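Local coordinates for glutamate receptor kainate-like protein (PDB 4ZDM), which probably forms glycine-activated ion channels of the ionotropic glutamate receptor family, its ligand-binding domain holding a bound glycine, at residues V120-T125 with D204-G209; Y139-V144 with E166-V171. All coordinates share one frame; numbering follows the deposited sequence.

Contact 1: residues V120-T125 with D204-G209; sequences VKSDGT and DIVQIG
Val120 and Val206 face each other as an antiparallel hydrogen-bonded pair: Val120 N gives a bond to Val206 O (3.0 Å) and Val120 O takes a straighter one from Val206 N (2.9 Å). Their side chains lie side by side, Val120 CG1 against Val206 CG2 at 3.8 Å, and the same CG1 also reaches Ile208 CD1. On the opposite face Lys121 pairs with Ile205. Lys121 CB lies 4.1 Å from Ile205 CD1. Lys121 CG, anti to the backbone N (chi1 -174°), passes 4.0 Å from Asp204 OD2. The extended chain then carries Lys121 CE to 4.2 Å from Asp204 OD2. Lys121 NZ ends 5.2 Å from Asp204 OD2, so the opposite charges attract at most from a distance. Strands 112-121 and 205-221 run antiparallel through the clamshell-like ligand-binding domain, which belongs to the periplasmic-binding-protein clan, and here one ends as the other begins. Beyond the last bridge the chain keeps one more bond, Ser122 N to Asp204 O, short at 2.7 Å and almost linear. Ser122 CB rests against Val206 CG1, while Ser122 OG turns to Asp126 for its hydrogen bond.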
# COMPACT_ATOMS: atom_id res chain seq x y z
N VAL A 120 10.37 4.56 -39.18
CA VAL A 120 9.45 5.12 -40.18
C VAL A 120 9.05 4.01 -41.14
O VAL A 120 9.82 3.07 -41.33
CB VAL A 120 10.13 6.30 -40.93
CG1 VAL A 120 11.29 5.80 -41.80
CG2 VAL A 120 9.11 7.12 -41.75
N LYS A 121 7.88 4.18 -41.76
CA LYS A 121 7.47 3.28 -42.87
C LYS A 121 8.28 3.70 -44.11
O LYS A 121 8.25 4.85 -44.50
CB LYS A 121 5.97 3.36 -43.11
CG LYS A 121 5.43 2.35 -44.14
CD LYS A 121 3.94 2.62 -44.41
CE LYS A 121 3.46 1.98 -45.70
NZ LYS A 121 2.06 2.45 -45.99
N SER A 122 9.06 2.79 -44.66
CA SER A 122 9.99 3.12 -45.75
C SER A 122 9.25 3.57 -47.00
O SER A 122 8.30 2.93 -47.43
CB SER A 122 10.87 1.91 -46.08
OG SER A 122 11.89 2.27 -47.02
N ASP A 123 9.70 4.70 -47.54
CA ASP A 123 9.15 5.28 -48.76
C ASP A 123 10.15 5.20 -49.90
O ASP A 123 9.87 5.63 -51.01
CB ASP A 123 8.78 6.75 -48.55
CG ASP A 123 7.48 6.93 -47.81
OD1 ASP A 123 6.69 5.97 -47.75
OD2 ASP A 123 7.25 8.04 -47.28
N GLY A 124 11.33 4.65 -49.61
CA GLY A 124 12.46 4.74 -50.53
C GLY A 124 13.22 6.04 -50.32
O GLY A 124 14.45 6.03 -50.20
N THR A 125 12.49 7.16 -50.26
CA THR A 125 13.08 8.47 -49.97
C THR A 125 13.27 8.67 -48.47
O THR A 125 12.97 9.75 -47.94
CB THR A 125 12.22 9.64 -50.49
OG1 THR A 125 10.99 9.70 -49.76
CG2 THR A 125 11.94 9.50 -51.99
N ASP A 204 8.33 -3.29 -43.87
CA ASP A 204 8.28 -1.92 -44.37
C ASP A 204 8.80 -0.86 -43.35
O ASP A 204 8.83 0.33 -43.66
CB ASP A 204 6.84 -1.57 -44.78
CG ASP A 204 5.79 -2.06 -43.78
OD1 ASP A 204 6.09 -2.94 -42.94
OD2 ASP A 204 4.63 -1.58 -43.88
N ILE A 205 9.14 -1.30 -42.15
CA ILE A 205 9.55 -0.36 -41.08
C ILE A 205 11.05 -0.37 -41.06
O ILE A 205 11.67 -1.44 -40.99
CB ILE A 205 8.95 -0.76 -39.73
CG1 ILE A 205 7.42 -0.74 -39.79
CG2 ILE A 205 9.47 0.16 -38.60
CD1 ILE A 205 6.80 0.55 -40.21
N VAL A 206 11.64 0.82 -41.13
CA VAL A 206 13.10 0.94 -41.05
C VAL A 206 13.52 1.98 -40.02
O VAL A 206 12.77 2.90 -39.68
CB VAL A 206 13.70 1.32 -42.40
CG1 VAL A 206 13.34 0.25 -43.44
CG2 VAL A 206 13.23 2.68 -42.82
N GLN A 207 14.77 1.87 -39.59
CA GLN A 207 15.34 2.84 -38.67
C GLN A 207 16.17 3.87 -39.43
O GLN A 207 16.96 3.54 -40.31
CB GLN A 207 16.21 2.14 -37.62
CG GLN A 207 16.86 3.13 -36.68
CD GLN A 207 17.49 2.52 -35.39
OE1 GLN A 207 18.13 3.24 -34.59
NE2 GLN A 207 17.31 1.26 -35.18
N ILE A 208 15.94 5.13 -39.13
CA ILE A 208 16.71 6.22 -39.73
C ILE A 208 18.03 6.44 -38.99
O ILE A 208 18.05 6.87 -37.83
CB ILE A 208 15.94 7.50 -39.70
CG1 ILE A 208 14.67 7.39 -40.55
CG2 ILE A 208 16.81 8.66 -40.21
CD1 ILE A 208 13.64 8.45 -40.27
N GLY A 209 19.14 6.14 -39.67
CA GLY A 209 20.42 6.32 -39.03
C GLY A 209 20.65 5.40 -37.86
O GLY A 209 20.09 4.30 -37.78

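Contact 2: residues Y139-V144 with E166-V171; sequences YQWGVV and EDAVKV
Gln140 lays its amide NE2 3.7 Å from Val169 CG2, the two side chains meeting aslant at the start of strand 140-144. Trp141 follows and works through both backbone and ring. Trp141 O takes the Val169 N-H (2.8 Å), and Trp141 N gives a hydrogen bond to a water that in turn donates a weak one to Asp167 O. Trp141 CG sits between the backbone N and the carbonyl carbon (chi1 63°). The indole lies by the end of helix 159-167: Trp141 CD1 meets Ala168 CB at 3.6 Å and Trp141 CZ2 meets Asp167 CB at 3.7 Å, while Trp141 NE1 bonds to Ile164 O. An alanine here would probably open a gap beside Asp167 and Ala168 and leave Ile164 O without its indole donor. Gly142 comes so close that its CA is 3.1 Å from Val169 O, where a side chain would be tight. Val143 N binds Val169 O at 3.0 Å, and Val143 O accepts from Val171 N, which fixes the parallel register of a beta-alpha-beta unit whose strands are joined through helices 148-155 and 159-167. Val143 CG2 runs beside Lys170, 3.7 Å from Lys170 CD, and also touches Ala168 CB. At the strand end Val144 CG2 packs 3.9 Å from Val171 CG2, their side chains crossing at about a right angle. Lys170 is bent at chi2 and again at chi4 (-64°), the last turn bringing NZ to Ala168 O and to Ala165 O. Its ammonium group therefore probably offsets the partial negative charge of carbonyls at the C-terminal end of helix 159-167.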
# COMPACT_ATOMS: atom_id res chain seq x y z
N TYR A 139 7.99 14.44 -43.88
CA TYR A 139 7.63 13.60 -42.75
C TYR A 139 7.28 14.41 -41.54
O TYR A 139 7.99 15.35 -41.18
CB TYR A 139 8.79 12.69 -42.39
CG TYR A 139 9.16 11.74 -43.47
CD1 TYR A 139 8.47 10.55 -43.64
CD2 TYR A 139 10.18 12.04 -44.36
CE1 TYR A 139 8.81 9.67 -44.66
CE2 TYR A 139 10.52 11.17 -45.38
CZ TYR A 139 9.83 9.99 -45.52
OH TYR A 139 10.20 9.14 -46.53
N GLN A 140 6.16 14.04 -40.92
CA GLN A 140 5.88 14.42 -39.54
C GLN A 140 6.71 13.50 -38.63
O GLN A 140 7.18 12.45 -39.03
CB GLN A 140 4.42 14.25 -39.19
CG GLN A 140 3.48 15.21 -39.92
CD GLN A 140 2.07 15.06 -39.42
OE1 GLN A 140 1.36 14.15 -39.84
NE2 GLN A 140 1.67 15.91 -38.47
N TRP A 141 6.88 13.92 -37.38
CA TRP A 141 7.44 13.00 -36.40
C TRP A 141 6.77 13.20 -35.06
O TRP A 141 6.14 14.21 -34.80
CB TRP A 141 8.95 13.20 -36.28
CG TRP A 141 9.41 14.54 -35.79
CD1 TRP A 141 9.74 14.86 -34.50
CD2 TRP A 141 9.64 15.72 -36.56
NE1 TRP A 141 10.14 16.16 -34.41
CE2 TRP A 141 10.09 16.71 -35.67
CE3 TRP A 141 9.50 16.05 -37.92
CZ2 TRP A 141 10.40 18.00 -36.08
CZ3 TRP A 141 9.81 17.33 -38.32
CH2 TRP A 141 10.28 18.28 -37.40
N GLY A 142 6.88 12.19 -34.19
CA GLY A 142 6.17 12.17 -32.94
C GLY A 142 6.88 11.46 -31.80
O GLY A 142 7.72 10.62 -32.01
N VAL A 143 6.49 11.84 -30.59
CA VAL A 143 6.96 11.23 -29.34
C VAL A 143 5.76 11.07 -28.43
O VAL A 143 4.76 11.82 -28.56
CB VAL A 143 8.07 12.07 -28.66
CG1 VAL A 143 9.27 12.13 -29.52
CG2 VAL A 143 7.59 13.44 -28.28
N VAL A 144 5.84 10.15 -27.48
CA VAL A 144 4.81 9.97 -26.45
C VAL A 144 4.93 10.99 -25.35
O VAL A 144 6.01 11.21 -24.81
CB VAL A 144 4.86 8.59 -25.83
CG1 VAL A 144 3.70 8.33 -24.91
CG2 VAL A 144 4.89 7.51 -26.89
N GLU A 166 10.24 19.75 -29.37
CA GLU A 166 9.35 20.91 -29.47
C GLU A 166 8.34 20.74 -30.60
O GLU A 166 7.15 20.90 -30.42
CB GLU A 166 10.19 22.19 -29.70
CG GLU A 166 9.41 23.49 -29.96
CD GLU A 166 10.33 24.69 -30.37
OE1 GLU A 166 11.55 24.73 -30.03
OE2 GLU A 166 9.82 25.60 -31.07
N ASP A 167 8.85 20.37 -31.76
CA ASP A 167 8.02 20.32 -32.96
C ASP A 167 7.40 18.95 -33.23
O ASP A 167 6.62 18.76 -34.17
CB ASP A 167 8.85 20.73 -34.16
CG ASP A 167 9.16 22.24 -34.14
OD1 ASP A 167 8.47 22.98 -33.43
OD2 ASP A 167 10.10 22.64 -34.81
N ALA A 168 7.72 17.97 -32.39
CA ALA A 168 7.09 16.67 -32.53
C ALA A 168 5.58 16.68 -32.24
O ALA A 168 5.13 17.40 -31.34
CB ALA A 168 7.75 15.68 -31.59
N VAL A 169 4.84 15.84 -32.95
CA VAL A 169 3.50 15.49 -32.57
C VAL A 169 3.59 14.80 -31.22
O VAL A 169 4.49 13.98 -31.04
CB VAL A 169 2.86 14.55 -33.59
CG1 VAL A 169 1.50 14.09 -33.14
CG2 VAL A 169 2.72 15.23 -34.97
N LYS A 170 2.69 15.14 -30.29
CA LYS A 170 2.63 14.46 -28.99
C LYS A 170 1.49 13.46 -28.98
O LYS A 170 0.31 13.83 -29.14
CB LYS A 170 2.47 15.47 -27.85
CG LYS A 170 3.54 16.58 -27.81
CD LYS A 170 4.98 16.05 -27.97
CE LYS A 170 6.00 17.13 -27.74
NZ LYS A 170 5.90 18.27 -28.76
N VAL A 171 1.81 12.18 -28.91
CA VAL A 171 0.80 11.13 -28.87
C VAL A 171 0.58 10.68 -27.43
O VAL A 171 1.43 10.87 -26.57
CB VAL A 171 1.13 9.91 -29.79
CG1 VAL A 171 1.15 10.32 -31.28
CG2 VAL A 171 2.46 9.25 -29.41
O HOH W 1 6.02 16.86 -36.81

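Overall arrangement
Contact 1 and contact 2 have their centres 16 Å apart and belong to one mixed sheet, in which strand 186-192 lies between strands 112-121 and 140-144; Val120 and Trp141 both touch Val187 on it. They also meet directly through Tyr139: Tyr139 CE1 packs 3.9 Å from Val120 CG2, and Tyr139 OH lies 3.2 Å from both Asp123 OD2 and Thr125 O, each a probable hydrogen bond, that to Thr125 O weak. Contact 2 leads toward the ligand. The side chain of Val144 is about 8 Å from the bound glycine, and pocket residues Arg147 and Asn148 follow soon after, while Glu191 of the pocket sits on strand 186-192. A sodium ion lies about 4 Å from the Lys170 side chain.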